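Local coordinates for abhydrolase domain-containing protein (Exiguobacterium antarcticum, PDB 5H3H) that probably hydrolyses carboxylic esters as an alpha/beta-hydrolase-fold esterase, and may also carry out perhydrolysis, holding ethaneperoxoic acid in its pocket, at residues 101-106 against 115-120; 239-244 against 259-264. All coordinates share one frame; numbering follows the deposited sequence.

Interaction 1 (101-106 against 115-120); sequences IALKYL and SKLILA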
loop_
_atom_site.group_PDB
_atom_site.type_symbol
_atom_site.label_atom_id
_atom_site.label_comp_id
_atom_site.label_asym_id
_atom_site.label_seq_id
_atom_site.Cartn_x
_atom_site.Cartn_y
_atom_site.Cartn_z
ATOM N N ILE B 101 -8.902 2.022 12.031
ATOM C CA ILE B 101 -9.188 2.385 10.625
ATOM C C ILE B 101 -8.000 3.119 10.004
ATOM O O ILE B 101 -7.673 2.905 8.826
ATOM C CB ILE B 101 -10.496 3.176 10.509
ATOM C CG1 ILE B 101 -11.701 2.315 10.973
ATOM C CG2 ILE B 101 -10.702 3.715 9.081
ATOM C CD1 ILE B 101 -12.947 3.124 11.253
ATOM N N ALA B 102 -7.391 4.028 10.750
ATOM C CA ALA B 102 -6.194 4.705 10.276
ATOM C C ALA B 102 -5.068 3.743 9.862
ATOM O O ALA B 102 -4.489 3.921 8.811
ATOM C CB ALA B 102 -5.699 5.662 11.332
ATOM N N LEU B 103 -4.767 2.745 10.676
ATOM C CA LEU B 103 -3.784 1.690 10.355
ATOM C C LEU B 103 -4.138 0.907 9.077
ATOM O O LEU B 103 -3.262 0.705 8.185
ATOM C CB LEU B 103 -3.585 0.731 11.546
ATOM C CG LEU B 103 -2.868 1.402 12.721
ATOM C CD1 LEU B 103 -3.122 0.704 14.056
ATOM C CD2 LEU B 103 -1.366 1.475 12.502
ATOM N N LYS B 104 -5.406 0.475 8.990
ATOM C CA LYS B 104 -5.875 -0.315 7.873
ATOM C C LYS B 104 -5.754 0.495 6.571
ATOM O O LYS B 104 -5.429 -0.072 5.520
ATOM C CB LYS B 104 -7.350 -0.689 8.069
ATOM C CG LYS B 104 -7.905 -1.753 7.130
ATOM C CD LYS B 104 -7.062 -3.008 7.128
ATOM C CE LYS B 104 -7.903 -4.273 6.982
ATOM N NZ LYS B 104 -7.106 -5.413 7.544
ATOM N N TYR B 105 -6.067 1.788 6.670
ATOM C CA TYR B 105 -5.937 2.698 5.570
ATOM C C TYR B 105 -4.503 2.765 5.111
ATOM O O TYR B 105 -4.218 2.757 3.866
ATOM C CB TYR B 105 -6.356 4.090 5.966
ATOM C CG TYR B 105 -5.795 5.109 4.988
ATOM C CD1 TYR B 105 -6.310 5.246 3.687
ATOM C CD2 TYR B 105 -4.679 5.884 5.336
ATOM C CE1 TYR B 105 -5.776 6.175 2.783
ATOM C CE2 TYR B 105 -4.140 6.780 4.459
ATOM C CZ TYR B 105 -4.657 6.906 3.151
ATOM O OH TYR B 105 -4.088 7.796 2.257
ATOM N N LEU B 106 -3.592 2.879 6.081
ATOM C CA LEU B 106 -2.131 2.873 5.701
ATOM C C LEU B 106 -1.687 1.558 5.046
ATOM O O LEU B 106 -0.922 1.593 4.068
ATOM C CB LEU B 106 -1.243 3.196 6.876
ATOM C CG LEU B 106 -0.757 4.606 7.223
ATOM C CD1 LEU B 106 -1.193 5.787 6.372
ATOM C CD2 LEU B 106 -0.914 4.884 8.713
ATOM N N SER B 115 2.076 12.263 6.218
ATOM C CA SER B 115 3.369 12.572 6.829
ATOM C C SER B 115 3.538 12.014 8.266
ATOM O O SER B 115 4.643 11.631 8.665
ATOM C CB SER B 115 3.560 14.056 6.824
ATOM O OG SER B 115 2.819 14.636 7.860
ATOM N N LYS B 116 2.457 11.979 9.038
ATOM C CA LYS B 116 2.501 11.404 10.389
ATOM C C LYS B 116 1.157 10.836 10.839
ATOM O O LYS B 116 0.096 11.259 10.355
ATOM C CB LYS B 116 3.014 12.440 11.356
ATOM C CG LYS B 116 2.141 13.646 11.489
ATOM C CD LYS B 116 2.849 14.774 12.246
ATOM C CE LYS B 116 3.892 15.451 11.380
ATOM N NZ LYS B 116 4.538 16.535 12.190
ATOM N N LEU B 117 1.241 9.870 11.750
ATOM C CA LEU B 117 0.118 9.163 12.312
ATOM C C LEU B 117 0.045 9.406 13.818
ATOM O O LEU B 117 1.057 9.336 14.495
ATOM C CB LEU B 117 0.380 7.654 12.106
ATOM C CG LEU B 117 -0.664 6.705 12.678
ATOM C CD1 LEU B 117 -2.011 7.049 12.067
ATOM C CD2 LEU B 117 -0.355 5.230 12.493
ATOM N N ILE B 118 -1.140 9.645 14.340
ATOM C CA ILE B 118 -1.359 9.733 15.760
ATOM C C ILE B 118 -2.401 8.702 16.060
ATOM O O ILE B 118 -3.396 8.618 15.340
ATOM C CB ILE B 118 -1.870 11.109 16.195
ATOM C CG1 ILE B 118 -0.890 12.197 15.734
ATOM C CG2 ILE B 118 -2.114 11.141 17.712
ATOM C CD1 ILE B 118 -1.483 13.593 15.655
ATOM N N LEU B 119 -2.155 7.891 17.081
ATOM C CA LEU B 119 -3.082 6.864 17.463
ATOM C C LEU B 119 -3.456 7.206 18.910
ATOM O O LEU B 119 -2.611 7.166 19.738
ATOM C CB LEU B 119 -2.416 5.482 17.390
ATOM C CG LEU B 119 -2.111 4.839 16.032
ATOM C CD1 LEU B 119 -1.349 3.552 16.231
ATOM C CD2 LEU B 119 -3.391 4.522 15.312
ATOM N N ALA B 120 -4.729 7.538 19.182
ATOM C CA ALA B 120 -5.182 8.141 20.447
ATOM C C ALA B 120 -6.181 7.179 21.047
ATOM O O ALA B 120 -7.209 6.965 20.480
ATOM C CB ALA B 120 -5.822 9.508 20.231
#
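Leu103 and Leu117 meet at about a right angle, methyl against methyl, with Leu103 CD2 3.9 Å from Leu117 CD2. That same methyl of Leu117 also receives Leu106 CD2 at 3.8 Å, while its other branch, CD1, rests 4.0 Å from Ala102 CB; with CG anti to the backbone N (chi1 178°), Leu117 carries both methyls out toward the helix, where each finds a partner. One turn of helix supplies these partners: Ala102 is small enough to let the strand residue come close, and the leucines fill the space beside it. Leu103 turns its second methyl to Leu119, again roughly crosswise, CD1 lying 4.0 Å from Leu119 CD1. Putting an alanine at Leu103 would probably leave the methyls of Leu119 without their helix partner and open a gap beside Leu117 CD2. No hydrogen bond crosses; the contact is buried and purely apolar, which suits aliphatic side chains, having no polar group to satisfy. The axes of 101-106 and 116-120 run at 150°, approaching to 9.7 Å. Helix 97-109 follows strand 90-95 and returns to strand 114-120 as a beta-alpha-beta crossover, with helix 71-85 beside it and strand 211-217 next in the sheet.

Interaction 2 (239-244 against 259-264); sequences RLEVFE and TETLVS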
loop_
_atom_site.group_PDB
_atom_site.type_symbol
_atom_site.label_atom_id
_atom_site.label_comp_id
_atom_site.label_asym_id
_atom_site.label_seq_id
_atom_site.Cartn_x
_atom_site.Cartn_y
_atom_site.Cartn_z
ATOM N N ARG B 239 6.543 7.079 19.086
ATOM C CA ARG B 239 6.663 7.656 20.440
ATOM C C ARG B 239 5.409 7.360 21.242
ATOM O O ARG B 239 4.339 7.207 20.678
ATOM C CB ARG B 239 6.834 9.161 20.383
ATOM C CG ARG B 239 8.000 9.610 19.501
ATOM C CD ARG B 239 8.283 11.108 19.595
ATOM N NE ARG B 239 9.706 11.393 19.350
ATOM C CZ ARG B 239 10.294 11.496 18.151
ATOM N NH1 ARG B 239 9.588 11.355 17.027
ATOM N NH2 ARG B 239 11.610 11.745 18.071
ATOM N N LEU B 240 5.528 7.313 22.556
ATOM C CA LEU B 240 4.363 7.063 23.422
ATOM C C LEU B 240 4.232 8.177 24.434
ATOM O O LEU B 240 5.162 8.400 25.204
ATOM C CB LEU B 240 4.559 5.753 24.169
ATOM C CG LEU B 240 3.588 5.462 25.320
ATOM C CD1 LEU B 240 2.162 5.401 24.759
ATOM C CD2 LEU B 240 3.965 4.179 26.053
ATOM N N GLU B 241 3.087 8.873 24.450
ATOM C CA GLU B 241 2.769 9.813 25.527
ATOM C C GLU B 241 1.606 9.297 26.386
ATOM O O GLU B 241 0.484 9.199 25.920
ATOM C CB GLU B 241 2.435 11.213 24.999
ATOM C CG GLU B 241 3.634 12.188 24.977
ATOM C CD GLU B 241 4.102 12.767 26.336
ATOM O OE1 GLU B 241 3.284 13.101 27.231
ATOM O OE2 GLU B 241 5.325 12.935 26.496
ATOM N N VAL B 242 1.886 9.053 27.660
ATOM C CA VAL B 242 0.962 8.446 28.592
ATOM C C VAL B 242 0.183 9.596 29.222
ATOM O O VAL B 242 0.752 10.543 29.749
ATOM C CB VAL B 242 1.732 7.661 29.685
ATOM C CG1 VAL B 242 0.791 6.961 30.670
ATOM C CG2 VAL B 242 2.675 6.624 29.048
ATOM N N PHE B 243 -1.125 9.447 29.254
ATOM C CA PHE B 243 -1.992 10.391 29.879
ATOM C C PHE B 243 -2.333 9.808 31.241
ATOM O O PHE B 243 -3.135 8.896 31.350
ATOM C CB PHE B 243 -3.182 10.711 28.957
ATOM C CG PHE B 243 -2.781 11.648 27.838
ATOM C CD1 PHE B 243 -1.966 11.204 26.809
ATOM C CD2 PHE B 243 -3.110 12.967 27.879
ATOM C CE1 PHE B 243 -1.526 12.062 25.805
ATOM C CE2 PHE B 243 -2.666 13.840 26.893
ATOM C CZ PHE B 243 -1.895 13.370 25.836
ATOM N N GLU B 244 -1.708 10.358 32.279
ATOM C CA GLU B 244 -1.727 9.731 33.619
ATOM C C GLU B 244 -3.061 9.875 34.273
ATOM O O GLU B 244 -3.443 9.054 35.116
ATOM C CB GLU B 244 -0.676 10.359 34.576
ATOM C CG GLU B 244 0.756 10.416 34.021
ATOM C CD GLU B 244 1.534 9.101 34.132
ATOM O OE1 GLU B 244 0.950 7.982 34.325
ATOM O OE2 GLU B 244 2.771 9.206 34.023
ATOM N N THR B 259 -4.735 18.434 23.623
ATOM C CA THR B 259 -4.688 19.423 22.541
ATOM C C THR B 259 -3.289 19.956 22.265
ATOM O O THR B 259 -2.846 20.014 21.150
ATOM C CB THR B 259 -5.704 20.617 22.736
ATOM O OG1 THR B 259 -5.583 21.210 24.038
ATOM C CG2 THR B 259 -7.036 20.154 22.696
ATOM N N GLU B 260 -2.554 20.328 23.284
ATOM C CA GLU B 260 -1.286 20.948 23.007
ATOM C C GLU B 260 -0.183 19.933 22.599
ATOM O O GLU B 260 0.643 20.261 21.806
ATOM C CB GLU B 260 -0.920 21.888 24.160
ATOM C CG GLU B 260 -1.919 23.048 24.350
ATOM C CD GLU B 260 -2.030 24.032 23.162
ATOM O OE1 GLU B 260 -3.157 24.502 22.890
ATOM O OE2 GLU B 260 -1.014 24.369 22.517
ATOM N N THR B 261 -0.256 18.670 23.037
ATOM C CA THR B 261 0.543 17.577 22.462
ATOM C C THR B 261 0.233 17.326 20.958
ATOM O O THR B 261 1.120 17.051 20.143
ATOM C CB THR B 261 0.267 16.262 23.241
ATOM O OG1 THR B 261 0.502 16.463 24.645
ATOM C CG2 THR B 261 1.139 15.123 22.780
ATOM N N LEU B 262 -1.041 17.422 20.604
ATOM C CA LEU B 262 -1.501 17.112 19.236
ATOM C C LEU B 262 -0.954 18.218 18.324
ATOM O O LEU B 262 -0.363 17.987 17.278
ATOM C CB LEU B 262 -3.026 17.097 19.266
ATOM C CG LEU B 262 -3.856 16.334 18.265
ATOM C CD1 LEU B 262 -5.300 16.859 18.336
ATOM C CD2 LEU B 262 -3.324 16.425 16.843
ATOM N N VAL B 263 -1.076 19.442 18.809
ATOM C CA VAL B 263 -0.659 20.609 18.082
ATOM C C VAL B 263 0.829 20.657 17.845
ATOM O O VAL B 263 1.261 21.009 16.756
ATOM C CB VAL B 263 -1.103 21.893 18.830
ATOM C CG1 VAL B 263 -0.372 23.130 18.308
ATOM C CG2 VAL B 263 -2.631 22.038 18.705
ATOM N N SER B 264 1.589 20.387 18.905
ATOM C CA SER B 264 3.028 20.313 18.812
ATOM C C SER B 264 3.491 19.282 17.805
ATOM O O SER B 264 4.386 19.563 17.040
ATOM C CB SER B 264 3.631 19.959 20.181
ATOM O OG SER B 264 3.357 20.956 21.145
#
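With CG anti to the carbonyl carbon (chi1 -77°), the Phe243 ring extends toward the helix, where Thr261 sets OG1 likewise anti to its own carbonyl carbon while CG2 lies anti to the backbone N. The two side chains run alongside one another, pointing opposite ways, and the far end of the ring, CZ, comes 4.1 Å from Thr261 OG1. This is a loose approach at an oblique angle, with no bond between them. The hydroxyl's polar need is met within the helix, where OG1 hydrogen-bonds to the carbonyl O of Lys257, one turn earlier, so a threonine can present its hydroxyl to an aromatic ring here. The other branch, CG2, faces the strand's second contributor, standing 4.4 Å from Glu241 CG. Glu241 touches with its aliphatic part, which suits a residue at the partly exposed margin; its carboxylate has a long, weak ion pair with Lys257. The same lysine makes a cation-pi interaction with Phe243 and donates to Val242 O, tying the start of the helix to the strand.

Farther round the helix, Ser264 OG donates to Glu260 O at 2.9 Å, tilted 27° from the carbonyl plane, while Ser264 N reaches that oxygen from the opposite face. This local pair of bonds gives the exposed serine's hydroxyl and backbone N a partner within the helix.

The contact is slight, burying 100 Å² in all, and Met215 of strand 211-217 touches both Phe243 and Thr261. Helix 255-267 packs on one face of the sheet beside helix 38-46, and its Thr261 reaches edge strand 239-243 at the margin, as the C-terminal helix after the last strand does in the alpha/beta hydrolase fold.

Overall arrangement
Interaction 1 is complete before interaction 2 begins along the chain, and their centres lie about 15 Å apart. Both rest on the same mixed sheet, where strand 211-217 separates strand 114-120 from edge strand 239-243. Helices 97-109 and 255-267 pack on opposite faces of it: Leu117 and Leu119 point to the first helix, whereas Ile118 between them points away and meets the second, Ile118 CD1 lying 3.6 Å from Leu262 CD2. Strand 114-120 therefore joins the two contacts through the sheet, giving the layered alpha/beta/alpha build of the hydrolase fold. Helix 97-109 follows the probable nucleophile elbow around Ser96, and His248 of the ligand pocket lies in the connection that interaction 2 closes.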